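Local atomic coordinates of attaching and effacing protein, pathogenesis factor (Escherichia coli, PDB entry 4E9L), a protein that probably mediates bacterial adhesion to host cells as an intimin/invasin-family adhesin, of which this chain is a run of immunoglobulin-like domains. Residues K102-G106 with L160-A164; Q196-V201 with T213-K219; A225-L231 with E250-Y256. All coordinates share one frame. Residue numbers count along the deposited sequence, not the author numbering.

Interaction 1: residues K102-G106 with L160-A164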
ATOM      1  N   LYS A 102     -23.222 -17.216  -2.196  1.00 20.08           N
ATOM      2  CA  LYS A 102     -22.764 -16.069  -1.410  1.00 20.24           C
ATOM      3  C   LYS A 102     -23.423 -15.893  -0.011  1.00 22.18           C
ATOM      4  O   LYS A 102     -23.765 -14.760   0.374  1.00 22.56           O
ATOM      5  CB  LYS A 102     -22.658 -14.774  -2.239  1.00 22.32           C
ATOM      6  CG  LYS A 102     -21.698 -14.945  -3.408  1.00 32.25           C
ATOM      7  CD  LYS A 102     -21.355 -13.625  -4.076  1.00 50.74           C
ATOM      8  CE  LYS A 102     -20.809 -13.798  -5.480  1.00 60.61           C
ATOM      9  NZ  LYS A 102     -19.725 -14.820  -5.577  1.00 67.29           N
ATOM     10  N   PRO A 103     -23.620 -16.976   0.787  1.00 17.77           N
ATOM     11  CA  PRO A 103     -24.088 -16.751   2.162  1.00 18.78           C
ATOM     12  C   PRO A 103     -22.915 -16.082   2.907  1.00 22.19           C
ATOM     13  O   PRO A 103     -21.761 -16.147   2.449  1.00 20.74           O
ATOM     14  CB  PRO A 103     -24.327 -18.171   2.679  1.00 20.16           C
ATOM     15  CG  PRO A 103     -23.280 -18.988   1.978  1.00 22.66           C
ATOM     16  CD  PRO A 103     -23.275 -18.404   0.580  1.00 18.82           C
ATOM     17  N   VAL A 104     -23.207 -15.417   4.012  1.00 20.37           N
ATOM     18  CA  VAL A 104     -22.183 -14.708   4.788  1.00 20.89           C
ATOM     19  C   VAL A 104     -21.709 -15.615   5.911  1.00 23.30           C
ATOM     20  O   VAL A 104     -22.510 -16.388   6.467  1.00 21.81           O
ATOM     21  CB  VAL A 104     -22.764 -13.357   5.324  1.00 26.00           C
ATOM     22  CG1 VAL A 104     -21.726 -12.552   6.123  1.00 25.39           C
ATOM     23  CG2 VAL A 104     -23.315 -12.507   4.170  1.00 26.32           C
ATOM     24  N   VAL A 105     -20.425 -15.497   6.283  1.00 19.24           N
ATOM     25  CA  VAL A 105     -19.853 -16.212   7.438  1.00 19.31           C
ATOM     26  C   VAL A 105     -20.743 -15.983   8.649  1.00 24.26           C
ATOM     27  O   VAL A 105     -21.309 -14.881   8.811  1.00 20.88           O
ATOM     28  CB  VAL A 105     -18.383 -15.800   7.760  1.00 21.79           C
ATOM     29  CG1 VAL A 105     -17.433 -16.288   6.691  1.00 20.45           C
ATOM     30  CG2 VAL A 105     -18.233 -14.289   7.985  1.00 21.11           C
ATOM     31  N   GLY A 106     -20.923 -17.044   9.445  1.00 23.09           N
ATOM     32  CA  GLY A 106     -21.759 -16.996  10.636  1.00 23.04           C
ATOM     33  C   GLY A 106     -23.237 -17.097  10.338  1.00 26.00           C
ATOM     34  O   GLY A 106     -24.051 -17.167  11.259  1.00 26.55           O
ATOM     35  N   LEU A 160     -23.026 -21.894   9.288  1.00 22.34           N
ATOM     36  CA  LEU A 160     -21.664 -21.579   8.863  1.00 21.36           C
ATOM     37  C   LEU A 160     -20.803 -21.070   9.966  1.00 24.52           C
ATOM     38  O   LEU A 160     -21.262 -20.315  10.810  1.00 24.17           O
ATOM     39  CB  LEU A 160     -21.663 -20.563   7.705  1.00 20.45           C
ATOM     40  CG  LEU A 160     -22.391 -21.023   6.435  1.00 24.12           C
ATOM     41  CD1 LEU A 160     -22.753 -19.842   5.575  1.00 23.75           C
ATOM     42  CD2 LEU A 160     -21.552 -22.058   5.660  1.00 22.37           C
ATOM     43  N   GLY A 161     -19.540 -21.456   9.927  1.00 21.82           N
ATOM     44  CA  GLY A 161     -18.543 -20.955  10.854  1.00 22.09           C
ATOM     45  C   GLY A 161     -18.155 -19.541  10.441  1.00 25.09           C
ATOM     46  O   GLY A 161     -18.805 -18.919   9.587  1.00 23.79           O
ATOM     47  N   THR A 162     -17.064 -19.042  11.009  1.00 20.73           N
ATOM     48  CA  THR A 162     -16.590 -17.674  10.769  1.00 20.38           C
ATOM     49  C   THR A 162     -15.489 -17.563   9.712  1.00 23.29           C
ATOM     50  O   THR A 162     -14.953 -16.466   9.532  1.00 24.32           O
ATOM     51  CB  THR A 162     -16.111 -17.083  12.094  1.00 25.01           C
ATOM     52  OG1 THR A 162     -15.094 -17.937  12.613  1.00 30.04           O
ATOM     53  CG2 THR A 162     -17.231 -16.929  13.108  1.00 27.90           C
ATOM     54  N   THR A 163     -15.140 -18.674   9.017  1.00 18.71           N
ATOM     55  CA  THR A 163     -14.090 -18.668   7.990  1.00 19.79           C
ATOM     56  C   THR A 163     -14.702 -18.497   6.612  1.00 23.51           C
ATOM     57  O   THR A 163     -15.540 -19.314   6.222  1.00 22.97           O
ATOM     58  CB  THR A 163     -13.258 -19.980   8.040  1.00 27.56           C
ATOM     59  OG1 THR A 163     -12.734 -20.141   9.356  1.00 30.07           O
ATOM     60  CG2 THR A 163     -12.120 -20.003   6.996  1.00 23.52           C
ATOM     61  N   ALA A 164     -14.252 -17.480   5.854  1.00 19.49           N
ATOM     62  CA  ALA A 164     -14.754 -17.238   4.493  1.00 18.67           C
ATOM     63  C   ALA A 164     -14.033 -18.101   3.452  1.00 24.16           C
ATOM     64  O   ALA A 164     -12.933 -18.582   3.692  1.00 24.08           O
ATOM     65  CB  ALA A 164     -14.640 -15.755   4.145  1.00 18.15           C
TER

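Interaction 2: residues Q196-V201 with T213-K219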
ATOM      1  N   GLN A 196     -10.192  -4.220  12.335  1.00 17.29           N
ATOM      2  CA  GLN A 196      -9.376  -5.326  11.821  1.00 15.18           C
ATOM      3  C   GLN A 196      -8.626  -4.944  10.547  1.00 21.65           C
ATOM      4  O   GLN A 196      -7.662  -5.618  10.160  1.00 21.70           O
ATOM      5  CB  GLN A 196     -10.272  -6.546  11.533  1.00 15.11           C
ATOM      6  CG  GLN A 196     -10.753  -7.280  12.792  1.00 27.74           C
ATOM      7  CD  GLN A 196      -9.623  -7.885  13.585  1.00 52.58           C
ATOM      8  OE1 GLN A 196      -8.889  -8.765  13.113  1.00 56.66           O
ATOM      9  NE2 GLN A 196      -9.459  -7.416  14.805  1.00 48.41           N
ATOM     10  N   SER A 197      -9.079  -3.878   9.888  1.00 18.24           N
ATOM     11  CA  SER A 197      -8.478  -3.447   8.627  1.00 16.42           C
ATOM     12  C   SER A 197      -7.326  -2.480   8.909  1.00 20.66           C
ATOM     13  O   SER A 197      -7.339  -1.773   9.919  1.00 20.85           O
ATOM     14  CB  SER A 197      -9.527  -2.824   7.719  1.00 14.70           C
ATOM     15  OG  SER A 197     -10.555  -3.764   7.450  1.00 21.62           O
ATOM     16  N   LYS A 198      -6.335  -2.453   8.019  1.00 16.03           N
ATOM     17  CA  LYS A 198      -5.149  -1.637   8.262  1.00 16.63           C
ATOM     18  C   LYS A 198      -4.664  -0.971   7.006  1.00 19.38           C
ATOM     19  O   LYS A 198      -4.627  -1.608   5.945  1.00 17.63           O
ATOM     20  CB  LYS A 198      -4.027  -2.532   8.834  1.00 19.36           C
ATOM     21  CG  LYS A 198      -2.835  -1.769   9.418  1.00 45.59           C
ATOM     22  CD  LYS A 198      -1.825  -2.688  10.099  1.00 56.51           C
ATOM     23  CE  LYS A 198      -0.585  -1.945  10.536  1.00 64.19           C
ATOM     24  NZ  LYS A 198       0.368  -2.845  11.237  1.00 70.56           N
ATOM     25  N   VAL A 199      -4.220   0.282   7.150  1.00 15.82           N
ATOM     26  CA  VAL A 199      -3.603   1.070   6.083  1.00 15.80           C
ATOM     27  C   VAL A 199      -2.131   1.368   6.454  1.00 18.85           C
ATOM     28  O   VAL A 199      -1.837   1.665   7.608  1.00 18.31           O
ATOM     29  CB  VAL A 199      -4.410   2.336   5.650  1.00 20.42           C
ATOM     30  CG1 VAL A 199      -4.563   3.336   6.796  1.00 20.37           C
ATOM     31  CG2 VAL A 199      -3.746   3.026   4.446  1.00 20.35           C
ATOM     32  N   SER A 200      -1.229   1.322   5.457  1.00 15.79           N
ATOM     33  CA  SER A 200       0.198   1.512   5.636  1.00 15.73           C
ATOM     34  C   SER A 200       0.754   2.287   4.444  1.00 19.95           C
ATOM     35  O   SER A 200       0.217   2.188   3.355  1.00 19.66           O
ATOM     36  CB  SER A 200       0.854   0.127   5.708  1.00 19.69           C
ATOM     37  OG  SER A 200       2.270   0.165   5.691  1.00 33.92           O
ATOM     38  N   VAL A 201       1.820   3.065   4.645  1.00 17.23           N
ATOM     39  CA  VAL A 201       2.496   3.781   3.549  1.00 16.32           C
ATOM     40  C   VAL A 201       3.914   3.211   3.452  1.00 19.63           C
ATOM     41  O   VAL A 201       4.491   2.844   4.478  1.00 19.18           O
ATOM     42  CB  VAL A 201       2.477   5.339   3.622  1.00 19.66           C
ATOM     43  CG1 VAL A 201       1.076   5.889   3.356  1.00 19.39           C
ATOM     44  CG2 VAL A 201       3.054   5.858   4.944  1.00 20.10           C
ATOM     45  N   THR A 213       3.593   4.396  -2.124  1.00 13.67           N
ATOM     46  CA  THR A 213       2.544   3.401  -2.244  1.00 12.82           C
ATOM     47  C   THR A 213       1.805   3.291  -0.933  1.00 13.42           C
ATOM     48  O   THR A 213       2.414   3.242   0.144  1.00 14.43           O
ATOM     49  CB  THR A 213       3.097   2.024  -2.685  1.00 15.66           C
ATOM     50  OG1 THR A 213       3.822   2.198  -3.902  1.00 19.16           O
ATOM     51  CG2 THR A 213       1.970   1.003  -2.907  1.00 15.37           C
ATOM     52  N   VAL A 214       0.500   3.297  -1.033  1.00 11.10           N
ATOM     53  CA  VAL A 214      -0.409   3.123   0.105  1.00 12.56           C
ATOM     54  C   VAL A 214      -0.939   1.702  -0.030  1.00 16.81           C
ATOM     55  O   VAL A 214      -1.379   1.337  -1.122  1.00 17.55           O
ATOM     56  CB  VAL A 214      -1.574   4.140   0.067  1.00 17.85           C
ATOM     57  CG1 VAL A 214      -2.499   3.965   1.276  1.00 18.38           C
ATOM     58  CG2 VAL A 214      -1.049   5.549   0.012  1.00 19.29           C
ATOM     59  N   THR A 215      -0.916   0.910   1.054  1.00 12.83           N
ATOM     60  CA  THR A 215      -1.481  -0.450   1.034  1.00 11.94           C
ATOM     61  C   THR A 215      -2.634  -0.520   2.062  1.00 16.55           C
ATOM     62  O   THR A 215      -2.469  -0.097   3.218  1.00 16.68           O
ATOM     63  CB  THR A 215      -0.394  -1.521   1.363  1.00 15.51           C
ATOM     64  OG1 THR A 215       0.682  -1.447   0.429  1.00 18.99           O
ATOM     65  CG2 THR A 215      -0.940  -2.947   1.316  1.00 14.07           C
ATOM     66  N   LEU A 216      -3.789  -1.052   1.636  1.00 12.87           N
ATOM     67  CA  LEU A 216      -4.920  -1.313   2.520  1.00 12.52           C
ATOM     68  C   LEU A 216      -5.076  -2.843   2.622  1.00 16.21           C
ATOM     69  O   LEU A 216      -5.092  -3.523   1.601  1.00 15.33           O
ATOM     70  CB  LEU A 216      -6.238  -0.709   1.976  1.00 12.14           C
ATOM     71  CG  LEU A 216      -7.529  -1.137   2.747  1.00 16.62           C
ATOM     72  CD1 LEU A 216      -7.608  -0.467   4.156  1.00 15.49           C
ATOM     73  CD2 LEU A 216      -8.779  -0.790   1.950  1.00 21.58           C
ATOM     74  N   VAL A 217      -5.207  -3.376   3.837  1.00 13.30           N
ATOM     75  CA  VAL A 217      -5.526  -4.789   4.006  1.00 14.15           C
ATOM     76  C   VAL A 217      -6.937  -4.726   4.640  1.00 18.48           C
ATOM     77  O   VAL A 217      -7.108  -4.208   5.745  1.00 16.86           O
ATOM     78  CB  VAL A 217      -4.470  -5.620   4.793  1.00 20.20           C
ATOM     79  CG1 VAL A 217      -4.969  -7.043   5.002  1.00 21.54           C
ATOM     80  CG2 VAL A 217      -3.147  -5.665   4.027  1.00 19.81           C
ATOM     81  N   ALA A 218      -7.940  -5.092   3.866  1.00 15.50           N
ATOM     82  CA  ALA A 218      -9.329  -4.955   4.303  1.00 16.01           C
ATOM     83  C   ALA A 218      -9.812  -6.273   4.864  1.00 19.33           C
ATOM     84  O   ALA A 218      -9.651  -7.321   4.225  1.00 18.34           O
ATOM     85  CB  ALA A 218     -10.207  -4.539   3.130  1.00 16.37           C
ATOM     86  N   LYS A 219     -10.410  -6.217   6.044  1.00 16.83           N
ATOM     87  CA  LYS A 219     -10.901  -7.426   6.711  1.00 17.64           C
ATOM     88  C   LYS A 219     -12.235  -7.199   7.415  1.00 21.74           C
ATOM     89  O   LYS A 219     -12.533  -6.072   7.818  1.00 21.31           O
ATOM     90  CB  LYS A 219      -9.879  -7.857   7.785  1.00 19.03           C
ATOM     91  CG  LYS A 219      -8.591  -8.455   7.253  1.00 20.64           C
ATOM     92  CD  LYS A 219      -7.608  -8.590   8.408  1.00 28.99           C
ATOM     93  CE  LYS A 219      -6.574  -9.675   8.217  1.00 39.49           C
ATOM     94  NZ  LYS A 219      -5.793  -9.529   6.971  1.00 46.50           N
TER

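Interaction 3: residues A225-L231 with E250-Y256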
ATOM      1  N   ALA A 225     -10.313 -11.780   4.818  1.00 18.67           N
ATOM      2  CA  ALA A 225      -9.932 -10.819   3.783  1.00 20.16           C
ATOM      3  C   ALA A 225     -11.173 -10.494   2.924  1.00 24.68           C
ATOM      4  O   ALA A 225     -11.979 -11.386   2.629  1.00 24.48           O
ATOM      5  CB  ALA A 225      -8.835 -11.422   2.915  1.00 21.19           C
ATOM      6  N   ILE A 226     -11.384  -9.211   2.616  1.00 19.11           N
ATOM      7  CA  ILE A 226     -12.534  -8.782   1.827  1.00 18.52           C
ATOM      8  C   ILE A 226     -12.080  -8.389   0.415  1.00 24.90           C
ATOM      9  O   ILE A 226     -11.328  -7.415   0.253  1.00 22.44           O
ATOM     10  CB  ILE A 226     -13.323  -7.644   2.507  1.00 21.08           C
ATOM     11  CG1 ILE A 226     -13.807  -8.056   3.921  1.00 20.25           C
ATOM     12  CG2 ILE A 226     -14.512  -7.230   1.613  1.00 22.17           C
ATOM     13  CD1 ILE A 226     -14.353  -6.913   4.708  1.00 21.56           C
ATOM     14  N   SER A 227     -12.582  -9.128  -0.590  1.00 24.82           N
ATOM     15  CA  SER A 227     -12.279  -8.931  -2.015  1.00 26.14           C
ATOM     16  C   SER A 227     -13.319  -8.109  -2.760  1.00 29.62           C
ATOM     17  O   SER A 227     -14.435  -7.939  -2.279  1.00 28.73           O
ATOM     18  CB  SER A 227     -12.082 -10.277  -2.712  1.00 32.12           C
ATOM     19  OG  SER A 227     -10.863 -10.880  -2.306  1.00 46.69           O
ATOM     20  N   GLY A 228     -12.914  -7.585  -3.917  1.00 26.83           N
ATOM     21  CA  GLY A 228     -13.743  -6.837  -4.849  1.00 26.25           C
ATOM     22  C   GLY A 228     -14.259  -5.502  -4.376  1.00 30.15           C
ATOM     23  O   GLY A 228     -15.244  -5.018  -4.930  1.00 31.71           O
ATOM     24  N   LEU A 229     -13.612  -4.878  -3.368  1.00 23.56           N
ATOM     25  CA  LEU A 229     -14.062  -3.574  -2.875  1.00 22.95           C
ATOM     26  C   LEU A 229     -13.806  -2.438  -3.853  1.00 25.91           C
ATOM     27  O   LEU A 229     -12.789  -2.446  -4.540  1.00 24.84           O
ATOM     28  CB  LEU A 229     -13.402  -3.230  -1.530  1.00 23.23           C
ATOM     29  CG  LEU A 229     -13.826  -4.093  -0.328  1.00 27.77           C
ATOM     30  CD1 LEU A 229     -13.023  -3.748   0.882  1.00 28.45           C
ATOM     31  CD2 LEU A 229     -15.296  -3.930   0.001  1.00 30.66           C
ATOM     32  N   SER A 230     -14.712  -1.440  -3.873  1.00 23.03           N
ATOM     33  CA  SER A 230     -14.550  -0.206  -4.643  1.00 24.07           C
ATOM     34  C   SER A 230     -14.180   0.851  -3.613  1.00 25.92           C
ATOM     35  O   SER A 230     -14.921   1.070  -2.648  1.00 26.22           O
ATOM     36  CB  SER A 230     -15.833   0.159  -5.386  1.00 29.60           C
ATOM     37  OG  SER A 230     -15.921  -0.676  -6.529  1.00 41.95           O
ATOM     38  N   LEU A 231     -12.980   1.417  -3.752  1.00 19.70           N
ATOM     39  CA  LEU A 231     -12.442   2.339  -2.763  1.00 18.74           C
ATOM     40  C   LEU A 231     -12.136   3.714  -3.283  1.00 23.37           C
ATOM     41  O   LEU A 231     -11.970   3.927  -4.486  1.00 23.05           O
ATOM     42  CB  LEU A 231     -11.104   1.765  -2.210  1.00 18.33           C
ATOM     43  CG  LEU A 231     -11.079   0.335  -1.650  1.00 22.35           C
ATOM     44  CD1 LEU A 231      -9.664  -0.175  -1.582  1.00 21.72           C
ATOM     45  CD2 LEU A 231     -11.730   0.262  -0.241  1.00 24.94           C
ATOM     46  N   GLU A 250      -6.438  -4.050  -6.758  1.00 14.75           N
ATOM     47  CA  GLU A 250      -6.600  -5.205  -5.889  1.00 15.67           C
ATOM     48  C   GLU A 250      -5.495  -6.201  -6.189  1.00 21.25           C
ATOM     49  O   GLU A 250      -5.226  -6.486  -7.363  1.00 20.80           O
ATOM     50  CB  GLU A 250      -7.991  -5.831  -6.067  1.00 17.45           C
ATOM     51  CG  GLU A 250      -8.254  -6.876  -4.992  1.00 22.08           C
ATOM     52  CD  GLU A 250      -9.662  -7.409  -4.910  1.00 36.11           C
ATOM     53  OE1 GLU A 250     -10.544  -6.928  -5.655  1.00 34.64           O
ATOM     54  OE2 GLU A 250      -9.882  -8.311  -4.076  1.00 38.37           O
ATOM     55  N   LYS A 251      -4.798  -6.664  -5.140  1.00 17.46           N
ATOM     56  CA  LYS A 251      -3.652  -7.575  -5.277  1.00 18.65           C
ATOM     57  C   LYS A 251      -3.952  -8.971  -4.736  1.00 33.57           C
ATOM     58  O   LYS A 251      -3.040  -9.770  -4.553  1.00 38.09           O
ATOM     59  CB  LYS A 251      -2.397  -6.995  -4.599  1.00 18.10           C
ATOM     60  CG  LYS A 251      -1.865  -5.694  -5.193  1.00 19.28           C
ATOM     61  CD  LYS A 251      -1.283  -5.923  -6.604  1.00 20.36           C
ATOM     62  CE  LYS A 251      -0.658  -4.688  -7.182  1.00 27.86           C
ATOM     63  NZ  LYS A 251      -0.277  -4.881  -8.608  1.00 29.76           N
ATOM     64  N   GLY A 252      -5.213  -9.255  -4.461  1.00 33.64           N
ATOM     65  CA  GLY A 252      -5.602 -10.556  -3.935  1.00 35.06           C
ATOM     66  C   GLY A 252      -5.546 -10.633  -2.426  1.00 39.39           C
ATOM     67  O   GLY A 252      -4.781  -9.901  -1.782  1.00 38.22           O
ATOM     68  N   ASP A 253      -6.371 -11.529  -1.853  1.00 35.80           N
ATOM     69  CA  ASP A 253      -6.470 -11.748  -0.402  1.00 35.58           C
ATOM     70  C   ASP A 253      -6.744 -10.453   0.386  1.00 32.59           C
ATOM     71  O   ASP A 253      -6.129 -10.205   1.437  1.00 32.85           O
ATOM     72  CB  ASP A 253      -5.255 -12.546   0.149  1.00 38.60           C
ATOM     73  CG  ASP A 253      -5.082 -13.959  -0.406  1.00 58.08           C
ATOM     74  OD1 ASP A 253      -6.097 -14.562  -0.850  1.00 59.56           O
ATOM     75  OD2 ASP A 253      -3.945 -14.477  -0.361  1.00 65.79           O
ATOM     76  N   GLY A 254      -7.654  -9.636  -0.152  1.00 25.38           N
ATOM     77  CA  GLY A 254      -8.098  -8.385   0.462  1.00 22.83           C
ATOM     78  C   GLY A 254      -7.050  -7.299   0.604  1.00 21.44           C
ATOM     79  O   GLY A 254      -7.172  -6.424   1.463  1.00 19.34           O
ATOM     80  N   SER A 255      -6.015  -7.348  -0.237  1.00 18.07           N
ATOM     81  CA  SER A 255      -4.945  -6.359  -0.259  1.00 16.54           C
ATOM     82  C   SER A 255      -5.210  -5.414  -1.432  1.00 17.65           C
ATOM     83  O   SER A 255      -5.532  -5.874  -2.522  1.00 15.25           O
ATOM     84  CB  SER A 255      -3.596  -7.058  -0.428  1.00 21.42           C
ATOM     85  OG  SER A 255      -2.560  -6.093  -0.480  1.00 34.22           O
ATOM     86  N   TYR A 256      -5.093  -4.097  -1.218  1.00 14.51           N
ATOM     87  CA  TYR A 256      -5.322  -3.103  -2.293  1.00 12.69           C
ATOM     88  C   TYR A 256      -4.209  -2.090  -2.227  1.00 16.39           C
ATOM     89  O   TYR A 256      -3.790  -1.719  -1.132  1.00 15.64           O
ATOM     90  CB  TYR A 256      -6.667  -2.359  -2.117  1.00 14.09           C
ATOM     91  CG  TYR A 256      -7.862  -3.274  -2.038  1.00 13.30           C
ATOM     92  CD1 TYR A 256      -8.705  -3.444  -3.129  1.00 14.91           C
ATOM     93  CD2 TYR A 256      -8.169  -3.955  -0.858  1.00 13.08           C
ATOM     94  CE1 TYR A 256      -9.824  -4.270  -3.054  1.00 16.78           C
ATOM     95  CE2 TYR A 256      -9.279  -4.794  -0.775  1.00 13.82           C
ATOM     96  CZ  TYR A 256     -10.101  -4.949  -1.879  1.00 21.25           C
ATOM     97  OH  TYR A 256     -11.182  -5.779  -1.823  1.00 20.07           O
TER

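Interaction 1: residues K102-G106 with L160-A164
Leu160 opens the second loop just past the end of strand 153-159, and its side chain turns inward: CD1 of Leu160 lies 3.7 Å from CB of Pro103 and 3.6 Å from O of Val104. Leucine and proline suit this buried spot, because both present hydrocarbon to the interior, where Val109 and Val187 pack on the same pair. The carbonyl of Leu160 receives a CA-H...O contact from Gly106, 3.4 Å between CA of Gly106 and O of Leu160. At Gly161 comes the one hydrogen bond between the two loops, from N of Gly106 to O of Gly161, 2.8 Å long. Gly106 has a positive phi of 79°, a backbone conformation that glycine adopts most easily.

Both loops belong to an immunoglobulin-like beta-sandwich of the invasin domain 3 family. Residues 102-106 link neighbouring strands 95-99 and 108-114 of one sheet, whereas 160-164 carries the chain from that sheet over to strand 165-173 of the other. The contact therefore lies at one end of the sandwich.

Thr162 and Thr163 direct their CA-to-CB bonds away from the first loop, so it is their backbone that meets Val105: CG1 of Val105 lies 3.8 Å from O of Thr162 and 3.5 Å from C of Thr163. At Ala164 the methyl group, CB, lies 3.8 Å from CG1 of Val105. The branched valine thus fits into the bend of 162-164. Asn224, from the following domain, hydrogen-bonds O of Thr162 and N of Ala164 and also touches Val105, so this end of the sandwich faces its neighbour in the chain.

Interaction 2: residues Q196-V201 with T213-K219
Five hydrogen bonds tie these segments together. Two reciprocal backbone pairs form the ladder: N of Lys198 gives to O of Val217 (3.0 Å) and N of Val217 to O of Lys198 (2.8 Å), then N of Ser200 to O of Thr215 and N of Thr215 to O of Ser200, both 2.9 Å. Where the ladder runs out, a side chain takes over, as N of Lys219 donates to OG of Ser197 at 2.8 Å; serine is short enough to stand in for a backbone acceptor. The strands are antiparallel at 163°, their axes 4.7 Å apart. In the non-hydrogen-bonded pairs Val199-Leu216 and Val201-Val214 the side chains face the sandwich interior, with CG2 of Val199 3.5 Å from CG1 of Val214; beta-branched valine suits both strand and core. Lys198, Ser200, Thr215 and Val217 lie on the other face, whose more polar character fits its exposure. In this immunoglobulin-like domain strand 198-201 is an outermost strand of its sheet, and 211-217 is flanked on its other side by strand 255-261. Across the sandwich, Pro273 of strand 267-275 and Ala281 and Ala285 of strand 278-290 pack on Val199.

Interaction 3: residues A225-L231 with E250-Y256
This is a mixed loop-to-hairpin contact, joining side-chain-to-backbone hydrogen bonds with an apolar ring face, at one end of an immunoglobulin-like domain, where the loop between strands 211-217 and 231-236 lies against the hairpin joining 244-252 to 255-261. A type I' turn from Gly252 to Ser255 closes that hairpin. At its tip Gly254, with positive phi, meets the loop closely: CA of Gly254 is 3.4 Å from O of Ile226, and a CB here would clash with CB of Ala225. The small Ala225 in turn brings its CB within 3.3 Å of O of Asp253.

Tyr256 holds the middle of the loop through its hydroxyl, which donates to O of Ile226 (2.6 Å from OH) and accepts from N of Leu229 (3.0 Å from OH). Below the hydroxyl the ring is apolar: CD1 of Leu231 lies over one face in a CH-pi contact, 4.0 Å from the centroid, while CB of Leu229 approaches CZ of Tyr256 at 3.7 Å. Glu250 binds the loop at Gly228, where a phi of 66° suits glycine and N hydrogen-bonds OE1 (3.0 Å) and OE2 (3.1 Å) of Glu250; OG of Ser227 adds a weak bond to OE2 of Glu250 at 3.3 Å.

Tyrosine thus serves two needs, apolar ring and polar hydroxyl. With the carboxylate binding a second amide, side chains supply partners for O of Ile226 and N of Gly228 and Leu229, which implies a defined loop conformation.

Interactions 2 and 3 belong to one immunoglobulin-like domain and touch directly: N of Leu216 lies 2.8 Å from O of Tyr256, where strands 211-217 and 255-261 are neighbours in one sheet, and N of Ala218 lies 2.9 Å from O of Gly254 beside the hairpin turn. Interaction 1 sits in the preceding domain, its nearest atoms about 5 Å from interaction 3. Chemistry follows place. Interaction 2, with one face in the core, relies on a regular backbone ladder; interaction 3, at the surface, uses tyrosine and glutamate side chains to hold backbone groups of the loop; partly buried interaction 1 pairs a single backbone bond with apolar packing.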